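Local coordinates for 3-keto-5-aminohexanoate cleavage protein (Burkholderia xenovorans LB400, PDB 3E02) that binds zinc and probably cleaves beta-keto acids such as 3-keto-5-aminohexanoate, as a member of the TIM-barrel BKACE family, at residues 8-13 with 278-283; 212-217 with 248-253; 242-247 with 254-259; 262-267 with 273-278. All coordinates share one frame; numbering follows the deposited sequence.

Contact 1 (8-13 with 278-283); sequences IIITCA and RKIRRI. With EDO (1,2-ethanediol), chain L.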
loop_
_atom_site.group_PDB
_atom_site.type_symbol
_atom_site.label_atom_id
_atom_site.label_comp_id
_atom_site.label_asym_id
_atom_site.label_seq_id
_atom_site.Cartn_x
_atom_site.Cartn_y
_atom_site.Cartn_z
ATOM N N ILE A 8 -16.973 17.772 -8.341
ATOM C CA ILE A 8 -17.073 17.052 -7.074
ATOM C C ILE A 8 -18.475 17.177 -6.491
ATOM O O ILE A 8 -18.996 18.290 -6.348
ATOM C CB ILE A 8 -16.040 17.575 -6.039
ATOM C CG1 ILE A 8 -14.607 17.321 -6.527
ATOM C CG2 ILE A 8 -16.243 16.918 -4.664
ATOM C CD1 ILE A 8 -13.529 17.999 -5.656
ATOM N N ILE A 9 -19.073 16.044 -6.144
ATOM C CA ILE A 9 -20.362 16.038 -5.454
ATOM C C ILE A 9 -20.085 16.262 -3.972
ATOM O O ILE A 9 -19.364 15.473 -3.346
ATOM C CB ILE A 9 -21.097 14.687 -5.595
ATOM C CG1 ILE A 9 -21.388 14.385 -7.068
ATOM C CG2 ILE A 9 -22.426 14.685 -4.772
ATOM C CD1 ILE A 9 -22.015 13.012 -7.298
ATOM N N ILE A 10 -20.641 17.340 -3.423
ATOM C CA ILE A 10 -20.647 17.580 -1.982
ATOM C C ILE A 10 -21.999 17.056 -1.492
ATOM O O ILE A 10 -23.053 17.568 -1.903
ATOM C CB ILE A 10 -20.550 19.067 -1.581
ATOM C CG1 ILE A 10 -19.216 19.677 -2.041
ATOM C CG2 ILE A 10 -20.714 19.210 -0.035
ATOM C CD1 ILE A 10 -19.078 21.174 -1.759
ATOM N N THR A 11 -21.957 16.026 -0.652
ATOM C CA THR A 11 -23.142 15.509 0.007
ATOM C C THR A 11 -23.133 16.102 1.417
ATOM O O THR A 11 -22.076 16.172 2.061
ATOM C CB THR A 11 -23.150 13.984 0.087
ATOM O OG1 THR A 11 -23.151 13.424 -1.235
ATOM C CG2 THR A 11 -24.413 13.455 0.846
ATOM N N CYS A 12 -24.296 16.554 1.884
ATOM C CA CYS A 12 -24.442 17.004 3.268
ATOM C C CYS A 12 -25.378 16.069 4.033
ATOM O O CYS A 12 -26.570 15.979 3.700
ATOM C CB CYS A 12 -24.968 18.407 3.355
ATOM S SG CYS A 12 -25.114 18.961 5.084
ATOM N N ALA A 13 -24.831 15.393 5.042
ATOM C CA ALA A 13 -25.583 14.516 5.946
ATOM C C ALA A 13 -26.023 15.409 7.113
ATOM O O ALA A 13 -25.255 15.715 8.028
ATOM C CB ALA A 13 -24.742 13.334 6.390
ATOM N N ARG A 278 -19.424 25.108 3.285
ATOM C CA ARG A 278 -18.603 26.253 2.873
ATOM C C ARG A 278 -17.112 25.954 2.996
ATOM O O ARG A 278 -16.343 26.266 2.065
ATOM C CB ARG A 278 -18.957 27.532 3.653
ATOM C CG ARG A 278 -20.271 28.156 3.203
ATOM C CD ARG A 278 -20.405 29.571 3.662
ATOM N NE ARG A 278 -20.513 29.695 5.110
ATOM C CZ ARG A 278 -21.635 29.534 5.826
ATOM N NH1 ARG A 278 -22.808 29.246 5.271
ATOM N NH2 ARG A 278 -21.579 29.683 7.145
ATOM N N LYS A 279 -16.715 25.308 4.096
ATOM C CA LYS A 279 -15.294 24.983 4.314
ATOM C C LYS A 279 -14.720 24.035 3.262
ATOM O O LYS A 279 -13.672 24.333 2.675
ATOM C CB LYS A 279 -15.023 24.443 5.727
ATOM C CG LYS A 279 -13.567 24.006 5.930
ATOM C CD LYS A 279 -13.219 23.693 7.369
ATOM C CE LYS A 279 -13.022 24.926 8.194
ATOM N NZ LYS A 279 -12.383 24.648 9.511
ATOM N N ILE A 280 -15.386 22.906 3.028
ATOM C CA ILE A 280 -14.887 21.949 2.037
ATOM C C ILE A 280 -14.878 22.562 0.636
ATOM O O ILE A 280 -13.940 22.322 -0.130
ATOM C CB ILE A 280 -15.572 20.552 2.091
ATOM C CG1 ILE A 280 -14.769 19.522 1.247
ATOM C CG2 ILE A 280 -17.064 20.629 1.719
ATOM C CD1 ILE A 280 -13.230 19.451 1.590
ATOM N N ARG A 281 -15.867 23.408 0.336
ATOM C CA ARG A 281 -15.892 24.123 -0.936
ATOM C C ARG A 281 -14.703 25.076 -1.070
ATOM O O ARG A 281 -14.111 25.147 -2.153
ATOM C CB ARG A 281 -17.203 24.867 -1.130
ATOM C CG ARG A 281 -17.288 25.516 -2.490
ATOM C CD ARG A 281 -18.633 26.101 -2.708
ATOM N NE ARG A 281 -18.774 26.595 -4.077
ATOM C CZ ARG A 281 -19.889 27.117 -4.581
ATOM N NH1 ARG A 281 -20.990 27.237 -3.838
ATOM N NH2 ARG A 281 -19.898 27.531 -5.852
ATOM N N ARG A 282 -14.349 25.795 0.003
ATOM C CA ARG A 282 -13.149 26.662 -0.031
ATOM C C ARG A 282 -11.866 25.850 -0.300
ATOM O O ARG A 282 -11.069 26.231 -1.155
ATOM C CB ARG A 282 -12.986 27.493 1.234
ATOM C CG ARG A 282 -14.028 28.609 1.364
ATOM C CD ARG A 282 -13.648 29.592 2.416
ATOM N NE ARG A 282 -13.451 28.977 3.726
ATOM C CZ ARG A 282 -14.401 28.685 4.608
ATOM N NH1 ARG A 282 -15.675 28.980 4.390
ATOM N NH2 ARG A 282 -14.051 28.121 5.754
ATOM N N ILE A 283 -11.717 24.717 0.392
ATOM C CA ILE A 283 -10.561 23.824 0.223
ATOM C C ILE A 283 -10.479 23.339 -1.245
ATOM O O ILE A 283 -9.418 23.429 -1.877
ATOM C CB ILE A 283 -10.604 22.618 1.208
ATOM C CG1 ILE A 283 -10.432 23.075 2.667
ATOM C CG2 ILE A 283 -9.512 21.629 0.857
ATOM C CD1 ILE A 283 -10.721 21.994 3.747
HETATM C C1 EDO L . -17.619 30.054 7.970
HETATM O O1 EDO L . -18.775 30.613 8.619
HETATM C C2 EDO L . -18.057 28.979 6.976
HETATM O O2 EDO L . -17.289 27.767 6.986
#
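A single methyl group carries this contact: CD1 of I10, at the far end of its side chain, touches both I280 and R281 of the helix, and no hydrogen bond joins the two segments. It lies 4.1 Å from I280 CG2 and 4.2 Å from R281 CB. I10 and I280 pass alongside each other in opposite directions, whereas I10 crosses R281 at about a right angle. The long reach of I10 comes from its torsions: CG1 stands anti to the carbonyl carbon (chi1 -63°) and CD1 continues the extended chain. Isoleucine suits both buried places, since its branched side chain fills the layer between strand and helix with apolar surface. R281 lends only its aliphatic base to this layer; its extended chain carries the guanidinium on to a salt bridge with E285 and a hydrogen bond to A44 O. On the other side of the helix, R278 and R282 weakly contact a 1,2-ethanediol, probably from the crystallisation liquor, while R282 NE pairs with E286 of the second subunit. R278 NH2 donates to the diol O1 at 3.3 Å, nearly straight at 175°, and R282 NH1 reaches its O2 at 3.3 Å, both oxygens lying in plane at the guanidinium edges. Around the contact, strand 10-13 runs between strands 48-54 and 253-256, and helix 273-286 lies over it, with I280 also packing on V254 and V256 and I10 on V277.

Contact 2 (212-217 with 248-253); sequences ENLLHM and AILGGN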
loop_
_atom_site.group_PDB
_atom_site.type_symbol
_atom_site.label_atom_id
_atom_site.label_comp_id
_atom_site.label_asym_id
_atom_site.label_seq_id
_atom_site.Cartn_x
_atom_site.Cartn_y
_atom_site.Cartn_z
ATOM N N GLU A 212 -3.857 5.565 5.090
ATOM C CA GLU A 212 -3.546 4.345 4.352
ATOM C C GLU A 212 -4.812 3.526 4.030
ATOM O O GLU A 212 -4.873 2.863 2.992
ATOM C CB GLU A 212 -2.586 3.420 5.106
ATOM C CG GLU A 212 -1.193 3.954 5.349
ATOM C CD GLU A 212 -1.048 4.764 6.631
ATOM O OE1 GLU A 212 -2.063 5.246 7.219
ATOM O OE2 GLU A 212 0.121 4.919 7.036
ATOM N N ASN A 213 -5.795 3.557 4.936
ATOM C CA ASN A 213 -7.059 2.833 4.726
ATOM C C ASN A 213 -7.866 3.361 3.541
ATOM O O ASN A 213 -8.490 2.569 2.846
ATOM C CB ASN A 213 -7.907 2.808 6.019
ATOM C CG ASN A 213 -7.259 1.983 7.124
ATOM O OD1 ASN A 213 -6.596 0.979 6.851
ATOM N ND2 ASN A 213 -7.466 2.388 8.381
ATOM N N LEU A 214 -7.842 4.678 3.308
ATOM C CA LEU A 214 -8.542 5.262 2.167
ATOM C C LEU A 214 -7.893 4.856 0.849
ATOM O O LEU A 214 -8.582 4.419 -0.074
ATOM C CB LEU A 214 -8.626 6.788 2.271
ATOM C CG LEU A 214 -9.226 7.559 1.088
ATOM C CD1 LEU A 214 -10.583 7.025 0.673
ATOM C CD2 LEU A 214 -9.272 9.039 1.494
ATOM N N LEU A 215 -6.572 5.020 0.757
ATOM C CA LEU A 215 -5.862 4.640 -0.469
ATOM C C LEU A 215 -5.988 3.145 -0.725
ATOM O O LEU A 215 -6.113 2.755 -1.861
ATOM C CB LEU A 215 -4.396 5.085 -0.492
ATOM C CG LEU A 215 -4.167 6.569 -0.827
ATOM C CD1 LEU A 215 -4.465 7.457 0.380
ATOM C CD2 LEU A 215 -2.735 6.792 -1.324
ATOM N N HIS A 216 -5.980 2.332 0.334
ATOM C CA HIS A 216 -6.133 0.889 0.194
ATOM C C HIS A 216 -7.508 0.525 -0.366
ATOM O O HIS A 216 -7.593 -0.277 -1.285
ATOM C CB HIS A 216 -5.871 0.136 1.500
ATOM C CG HIS A 216 -6.011 -1.350 1.360
ATOM N ND1 HIS A 216 -5.099 -2.122 0.669
ATOM C CD2 HIS A 216 -6.972 -2.198 1.794
ATOM C CE1 HIS A 216 -5.493 -3.384 0.694
ATOM N NE2 HIS A 216 -6.624 -3.457 1.376
HETATM N N MSE A 217 -8.564 1.115 0.199
HETATM C CA MSE A 217 -9.924 0.875 -0.288
HETATM C C MSE A 217 -10.091 1.308 -1.751
HETATM O O MSE A 217 -10.759 0.608 -2.518
HETATM C CB MSE A 217 -10.957 1.526 0.629
HETATM C CG MSE A 217 -11.109 0.785 1.955
HETATM SE SE MSE A 217 -12.474 1.551 3.067
HETATM C CE MSE A 217 -13.996 0.708 2.213
ATOM N N ALA A 248 -10.958 14.420 -2.321
ATOM C CA ALA A 248 -10.885 15.420 -3.420
ATOM C C ALA A 248 -9.587 15.266 -4.223
ATOM O O ALA A 248 -9.624 15.200 -5.446
ATOM C CB ALA A 248 -11.005 16.852 -2.871
ATOM N N ILE A 249 -8.468 15.177 -3.507
ATOM C CA ILE A 249 -7.118 14.985 -4.089
ATOM C C ILE A 249 -7.017 13.681 -4.894
ATOM O O ILE A 249 -6.402 13.641 -5.971
ATOM C CB ILE A 249 -6.041 15.052 -2.984
ATOM C CG1 ILE A 249 -5.948 16.493 -2.447
ATOM C CG2 ILE A 249 -4.660 14.567 -3.490
ATOM C CD1 ILE A 249 -5.090 16.618 -1.202
ATOM N N LEU A 250 -7.649 12.625 -4.388
ATOM C CA LEU A 250 -7.688 11.332 -5.085
ATOM C C LEU A 250 -8.678 11.252 -6.270
ATOM O O LEU A 250 -8.773 10.202 -6.900
ATOM C CB LEU A 250 -7.995 10.209 -4.081
ATOM C CG LEU A 250 -6.983 9.970 -2.956
ATOM C CD1 LEU A 250 -7.544 8.885 -2.034
ATOM C CD2 LEU A 250 -5.597 9.589 -3.501
ATOM N N GLY A 251 -9.412 12.322 -6.581
ATOM C CA GLY A 251 -10.388 12.321 -7.675
ATOM C C GLY A 251 -11.763 11.870 -7.236
ATOM O O GLY A 251 -12.606 11.568 -8.085
ATOM N N GLY A 252 -11.998 11.860 -5.911
ATOM C CA GLY A 252 -13.250 11.449 -5.315
ATOM C C GLY A 252 -14.165 12.586 -4.922
ATOM O O GLY A 252 -13.879 13.784 -5.161
ATOM N N ASN A 253 -15.273 12.189 -4.311
ATOM C CA ASN A 253 -16.334 13.073 -3.864
ATOM C C ASN A 253 -16.324 13.176 -2.335
ATOM O O ASN A 253 -15.594 12.439 -1.655
ATOM C CB ASN A 253 -17.660 12.564 -4.422
ATOM C CG ASN A 253 -17.648 12.509 -5.940
ATOM O OD1 ASN A 253 -17.820 13.529 -6.597
ATOM N ND2 ASN A 253 -17.415 11.317 -6.498
#
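L250 turns its CG anti to the carbonyl carbon (chi1 -63°) and keeps its chain extended, which pushes CD1 out toward helix 211-225; L214 answers with CG anti to its own backbone N (chi1 175°). The two leucines therefore meet tip to tip, L250 CD1 resting 3.8 Å from L214 CG and 3.9 Å from L214 CD2, and this pair carries the contact. L215 comes in from another direction, at about a right angle to L250; in the conformer given its CD1 lies 4.2 Å from L250 CD1, but a second conformer makes this touch less certain. All three residues are buried, and leucine fits here because its forked end offers methyls without any polar group to satisfy. The chain turns sharply just beyond L250: G251 ends the helix in a Schellman motif, with a positive phi of 89° at which a side chain would press on the preceding carbonyl O. A second subunit closes over the same apolar patch, its P211 packing on L250 and its L215 on L215. L214 also leans on F201 and V233 of the barrel strands. The arrangement is that of adjacent outer helices of a TIM barrel, joined near the C-terminal end of helix 240-249 and built into a subunit interface.

Contact 3 (242-247 with 254-259); sequences PFVTMS and VRVGLE. With ZN (zinc ion), chain B.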
loop_
_atom_site.group_PDB
_atom_site.type_symbol
_atom_site.label_atom_id
_atom_site.label_comp_id
_atom_site.label_asym_id
_atom_site.label_seq_id
_atom_site.Cartn_x
_atom_site.Cartn_y
_atom_site.Cartn_z
ATOM N N PRO A 242 -9.772 16.447 6.952
ATOM C CA PRO A 242 -8.618 15.794 6.298
ATOM C C PRO A 242 -9.015 14.664 5.360
ATOM O O PRO A 242 -8.469 14.569 4.264
ATOM C CB PRO A 242 -7.808 15.233 7.476
ATOM C CG PRO A 242 -8.257 15.967 8.642
ATOM C CD PRO A 242 -9.620 16.467 8.417
ATOM N N PHE A 243 -9.969 13.830 5.778
ATOM C CA PHE A 243 -10.407 12.703 4.920
ATOM C C PHE A 243 -11.120 13.123 3.643
ATOM O O PHE A 243 -10.805 12.589 2.592
ATOM C CB PHE A 243 -11.212 11.652 5.688
ATOM C CG PHE A 243 -10.345 10.584 6.249
ATOM C CD1 PHE A 243 -9.473 10.858 7.301
ATOM C CD2 PHE A 243 -10.303 9.332 5.648
ATOM C CE1 PHE A 243 -8.614 9.869 7.791
ATOM C CE2 PHE A 243 -9.453 8.346 6.128
ATOM C CZ PHE A 243 -8.607 8.613 7.179
ATOM N N VAL A 244 -12.050 14.070 3.732
ATOM C CA VAL A 244 -12.748 14.549 2.531
ATOM C C VAL A 244 -11.797 15.342 1.619
ATOM O O VAL A 244 -11.978 15.302 0.415
ATOM C CB VAL A 244 -14.051 15.304 2.818
ATOM C CG1 VAL A 244 -15.051 14.357 3.527
ATOM C CG2 VAL A 244 -13.828 16.592 3.628
ATOM N N THR A 245 -10.806 16.048 2.188
ATOM C CA THR A 245 -9.773 16.738 1.379
ATOM C C THR A 245 -8.944 15.683 0.621
ATOM O O THR A 245 -8.672 15.834 -0.581
ATOM C CB THR A 245 -8.899 17.658 2.218
ATOM O OG1 THR A 245 -9.745 18.615 2.872
ATOM C CG2 THR A 245 -7.848 18.395 1.350
HETATM N N MSE A 246 -8.557 14.616 1.322
HETATM C CA MSE A 246 -7.831 13.478 0.720
HETATM C C MSE A 246 -8.666 12.907 -0.450
HETATM O O MSE A 246 -8.140 12.668 -1.545
HETATM C CB MSE A 246 -7.537 12.432 1.823
HETATM C CG MSE A 246 -6.473 11.368 1.588
HETATM SE SE MSE A 246 -5.599 11.040 3.391
HETATM C CE MSE A 246 -7.075 10.683 4.399
ATOM N N SER A 247 -9.970 12.710 -0.225
ATOM C CA SER A 247 -10.861 12.203 -1.291
ATOM C C SER A 247 -10.803 13.109 -2.537
ATOM O O SER A 247 -10.598 12.621 -3.659
ATOM C CB SER A 247 -12.301 12.087 -0.816
ATOM O OG SER A 247 -13.097 11.442 -1.785
ATOM N N VAL A 254 -17.126 14.095 -1.805
ATOM C CA VAL A 254 -17.046 14.448 -0.392
ATOM C C VAL A 254 -18.398 14.476 0.292
ATOM O O VAL A 254 -19.402 14.885 -0.294
ATOM C CB VAL A 254 -16.333 15.832 -0.191
ATOM C CG1 VAL A 254 -14.930 15.837 -0.855
ATOM C CG2 VAL A 254 -17.163 16.991 -0.704
ATOM N N ARG A 255 -18.402 14.008 1.536
ATOM C CA ARG A 255 -19.561 14.077 2.409
ATOM C C ARG A 255 -19.165 14.783 3.702
ATOM O O ARG A 255 -18.198 14.381 4.349
ATOM C CB ARG A 255 -20.113 12.691 2.714
ATOM C CG ARG A 255 -21.086 12.679 3.888
ATOM C CD ARG A 255 -21.931 11.430 3.918
ATOM N NE ARG A 255 -22.365 11.152 5.279
ATOM C CZ ARG A 255 -23.191 10.178 5.638
ATOM N NH1 ARG A 255 -23.804 9.413 4.738
ATOM N NH2 ARG A 255 -23.435 10.006 6.925
ATOM N N VAL A 256 -19.910 15.834 4.044
ATOM C CA VAL A 256 -19.744 16.564 5.312
ATOM C C VAL A 256 -21.132 16.610 5.936
ATOM O O VAL A 256 -22.073 16.021 5.386
ATOM C CB VAL A 256 -19.110 17.975 5.130
ATOM C CG1 VAL A 256 -17.685 17.858 4.533
ATOM C CG2 VAL A 256 -19.996 18.880 4.278
ATOM N N GLY A 257 -21.238 17.238 7.109
ATOM C CA GLY A 257 -22.495 17.418 7.802
ATOM C C GLY A 257 -22.460 17.085 9.279
ATOM O O GLY A 257 -21.580 16.341 9.738
ATOM N N LEU A 258 -23.426 17.657 10.012
ATOM C CA LEU A 258 -23.559 17.448 11.453
ATOM C C LEU A 258 -23.852 16.003 11.856
ATOM O O LEU A 258 -23.667 15.644 13.008
ATOM C CB LEU A 258 -24.562 18.420 12.079
ATOM C CG LEU A 258 -24.245 19.918 11.937
ATOM C CD1 LEU A 258 -25.284 20.758 12.704
ATOM C CD2 LEU A 258 -22.882 20.271 12.432
ATOM N N GLU A 259 -24.336 15.188 10.922
ATOM C CA GLU A 259 -24.458 13.746 11.160
ATOM C C GLU A 259 -23.116 13.088 11.520
ATOM O O GLU A 259 -23.086 12.195 12.363
ATOM C CB GLU A 259 -25.015 13.053 9.921
ATOM C CG GLU A 259 -24.898 11.522 9.936
ATOM C CD GLU A 259 -25.843 10.799 9.032
ATOM O OE1 GLU A 259 -26.722 11.412 8.421
ATOM O OE2 GLU A 259 -25.712 9.572 9.022
HETATM ZN ZN ZN B . -26.929 8.312 7.683
HETATM O O HOH W 1 -24.948 7.185 6.868
HETATM O O HOH W 2 -27.507 6.011 6.805
HETATM O O HOH W 3 -26.426 6.687 9.095
#
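V244 packs against the strand that carries R255, whose flat guanidinium has water 1 in plane at its edge, while the ring of F243, next to V244, has the CE methyl of selenomethionine M246 over the centre of one face in the conformer given, a less certain contact because M246 has two. R255 NH2 donates to water 1 at 3.2 Å and forms a salt bridge of 3.1 Å with E259 OE2, and D260 pairs with its NE. An extended chain, with CG anti to the backbone N (chi1 165°), carries the guanidinium away from the helix toward the metal. E259 OE2 binds the zinc ion at 2.2 Å; three waters, H50 and H52 complete the site. The salt bridge and the bond to zinc-bound water 1 make R255 a second-shell residue, consistent with orienting E259.

Between helix and strand the contact is close, with no hydrogen bond: valine side chains meet each other and the backbone carbonyls. V244 and V254 meet at their branch points, CB to CB at 3.8 Å, and V254 CG1 lies 3.3 Å from V244 O. V244 CG1 sits 3.3 Å from R255 O, while the side chains of V244 and V256 cross at about a right angle, CG2 of V244 facing CG1 of V256. Valine is short and branched, which suits so near an approach. The helix axis passes 8.1 Å from that of the strand, the two running antiparallel at 161°. Strand 229-235, helix 240-249 and strand 253-256 form a beta-alpha-beta unit of the TIM barrel, and the loop after the last strand delivers E259 to the zinc site, at the C-terminal ends of the strands as is usual in this fold.

Contact 4 (262-267 with 273-278); sequences LYSGKG and NAEQVR. With EDO (1,2-ethanediol), chain L; EDO (1,2-ethanediol), chain F.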
loop_
_atom_site.group_PDB
_atom_site.type_symbol
_atom_site.label_atom_id
_atom_site.label_comp_id
_atom_site.label_asym_id
_atom_site.label_seq_id
_atom_site.Cartn_x
_atom_site.Cartn_y
_atom_site.Cartn_z
ATOM N N LEU A 262 -19.861 17.190 14.711
ATOM C CA LEU A 262 -20.531 18.363 15.284
ATOM C C LEU A 262 -19.676 19.640 15.264
ATOM O O LEU A 262 -20.126 20.679 15.744
ATOM C CB LEU A 262 -20.963 18.054 16.718
ATOM C CG LEU A 262 -22.002 16.953 16.889
ATOM C CD1 LEU A 262 -22.178 16.642 18.383
ATOM C CD2 LEU A 262 -23.322 17.355 16.230
ATOM N N TYR A 263 -18.478 19.573 14.681
ATOM C CA TYR A 263 -17.485 20.650 14.741
ATOM C C TYR A 263 -17.201 21.311 13.403
ATOM O O TYR A 263 -17.168 20.630 12.368
ATOM C CB TYR A 263 -16.192 20.069 15.366
ATOM C CG TYR A 263 -16.489 19.567 16.763
ATOM C CD1 TYR A 263 -16.508 20.446 17.837
ATOM C CD2 TYR A 263 -16.868 18.229 16.991
ATOM C CE1 TYR A 263 -16.869 20.017 19.141
ATOM C CE2 TYR A 263 -17.228 17.783 18.285
ATOM C CZ TYR A 263 -17.230 18.690 19.352
ATOM O OH TYR A 263 -17.570 18.279 20.619
ATOM N N SER A 264 -17.034 22.635 13.427
ATOM C CA SER A 264 -16.627 23.417 12.236
ATOM C C SER A 264 -15.112 23.375 12.047
ATOM O O SER A 264 -14.594 23.487 10.932
ATOM C CB SER A 264 -17.095 24.871 12.352
ATOM O OG SER A 264 -16.606 25.507 13.533
ATOM N N GLY A 265 -14.408 23.251 13.160
ATOM C CA GLY A 265 -12.951 23.189 13.219
ATOM C C GLY A 265 -12.553 22.801 14.630
ATOM O O GLY A 265 -13.428 22.574 15.481
ATOM N N LYS A 266 -11.251 22.738 14.894
ATOM C CA LYS A 266 -10.762 22.289 16.206
ATOM C C LYS A 266 -11.374 23.126 17.343
ATOM O O LYS A 266 -11.378 24.359 17.289
ATOM C CB LYS A 266 -9.223 22.275 16.277
ATOM C CG LYS A 266 -8.540 23.625 16.093
ATOM C CD LYS A 266 -7.025 23.467 16.099
ATOM C CE LYS A 266 -6.353 24.774 15.751
ATOM N NZ LYS A 266 -4.886 24.569 15.606
ATOM N N GLY A 267 -11.957 22.432 18.316
ATOM C CA GLY A 267 -12.550 23.060 19.503
ATOM C C GLY A 267 -13.691 24.030 19.283
ATOM O O GLY A 267 -13.932 24.899 20.128
ATOM N N ASN A 273 -24.820 23.140 9.310
ATOM C CA ASN A 273 -24.296 22.292 8.246
ATOM C C ASN A 273 -23.597 23.124 7.177
ATOM O O ASN A 273 -22.562 22.704 6.648
ATOM C CB ASN A 273 -25.423 21.473 7.604
ATOM C CG ASN A 273 -25.732 20.215 8.381
ATOM O OD1 ASN A 273 -25.015 19.231 8.270
ATOM N ND2 ASN A 273 -26.812 20.230 9.140
ATOM N N ALA A 274 -24.163 24.295 6.884
ATOM C CA ALA A 274 -23.611 25.237 5.897
ATOM C C ALA A 274 -22.159 25.611 6.169
ATOM O O ALA A 274 -21.421 25.803 5.224
ATOM C CB ALA A 274 -24.469 26.494 5.793
ATOM N N GLU A 275 -21.748 25.708 7.438
ATOM C CA GLU A 275 -20.343 26.001 7.757
ATOM C C GLU A 275 -19.377 24.972 7.189
ATOM O O GLU A 275 -18.344 25.336 6.621
ATOM C CB GLU A 275 -20.101 26.117 9.255
ATOM C CG GLU A 275 -20.715 27.326 9.862
ATOM C CD GLU A 275 -20.311 27.497 11.324
ATOM O OE1 GLU A 275 -20.432 26.528 12.090
ATOM O OE2 GLU A 275 -19.863 28.602 11.690
ATOM N N GLN A 276 -19.713 23.697 7.352
ATOM C CA GLN A 276 -18.877 22.608 6.833
ATOM C C GLN A 276 -18.888 22.552 5.310
ATOM O O GLN A 276 -17.848 22.308 4.702
ATOM C CB GLN A 276 -19.318 21.274 7.417
ATOM C CG GLN A 276 -19.081 21.176 8.946
ATOM C CD GLN A 276 -19.656 19.890 9.540
ATOM O OE1 GLN A 276 -20.322 19.143 8.845
ATOM N NE2 GLN A 276 -19.398 19.636 10.819
ATOM N N VAL A 277 -20.058 22.766 4.698
ATOM C CA VAL A 277 -20.172 22.780 3.228
ATOM C C VAL A 277 -19.303 23.923 2.681
ATOM O O VAL A 277 -18.485 23.706 1.769
ATOM C CB VAL A 277 -21.654 22.894 2.747
ATOM C CG1 VAL A 277 -21.739 23.027 1.191
ATOM C CG2 VAL A 277 -22.467 21.690 3.226
ATOM N N ARG A 278 -19.424 25.108 3.285
ATOM C CA ARG A 278 -18.603 26.253 2.873
ATOM C C ARG A 278 -17.112 25.954 2.996
ATOM O O ARG A 278 -16.343 26.266 2.065
ATOM C CB ARG A 278 -18.957 27.532 3.653
ATOM C CG ARG A 278 -20.271 28.156 3.203
ATOM C CD ARG A 278 -20.405 29.571 3.662
ATOM N NE ARG A 278 -20.513 29.695 5.110
ATOM C CZ ARG A 278 -21.635 29.534 5.826
ATOM N NH1 ARG A 278 -22.808 29.246 5.271
ATOM N NH2 ARG A 278 -21.579 29.683 7.145
HETATM C C1 EDO L . -17.619 30.054 7.970
HETATM O O1 EDO L . -18.775 30.613 8.619
HETATM C C2 EDO L . -18.057 28.979 6.976
HETATM O O2 EDO L . -17.289 27.767 6.986
HETATM C C1 EDO F . -19.190 14.192 20.440
HETATM O O1 EDO F . -17.927 14.834 20.261
HETATM C C2 EDO F . -18.971 12.730 20.804
HETATM O O2 EDO F . -19.062 11.918 19.627
HETATM O O HOH W 4 -18.596 27.178 14.234
#
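One direct hydrogen bond joins the segments: Q276 NE2 donates to Y263 O at 2.9 Å, with a moderately bent N-H...O angle of 148°. The donor stands well above the plane of the carbonyl, 51° out of it. The extended side chain of Q276, with CG anti to the carbonyl carbon (chi1 -66°), carries the amide from the helix to the loop. Glutamine suits the place because its terminal amide offers a donor to the carbonyls of Y263 and S261 and an acceptor to G257 N, the last bond being weak.

A water makes the second link. Water 4 accepts from S264 OG at 2.7 Å and donates to E275 OE1 at 2.9 Å, while that OE1 also receives T271 N. The nearest approach of the two residues is S264 CB to E275 OE1, 3.7 Å.

Two ethanediols, probably from the crystallisation liquor, bind at the margins of the contact: the one beside R278 donates its O2 to E275 O at 2.7 Å, and O1 of another lies in the plane of the Y263 ring, at its edge, weakly bonded to OH. The amide bond and the water bridge tie the corner at S264 to the first turn of helix 273-286, a beta-alpha loop at the C-terminal end of the barrel strands, the end that holds the zinc site.

The four contacts lie in one TIM barrel. Contacts 1 and 3 are closest, their centres about 7 Å apart, and share the sheet through the neighbouring parallel strands 10-13 and 253-256. The centre of contact 4 lies about 10 Å from that of contact 3 and about 11 Å from that of contact 1, with which it shares a helix, 273-286. Contacts 2 and 3 both use helix 240-249. The centre of contact 2 is about 11 Å from that of contact 3 but about 21 Å from that of contact 4. Along the chain, the segments of contacts 2 and 3 alternate, contact 4 follows, and contact 1 spans them all. The pairing of strands 10-13 and 253-256 closes the barrel, and contact 1 lays helix 273-286 over that seam.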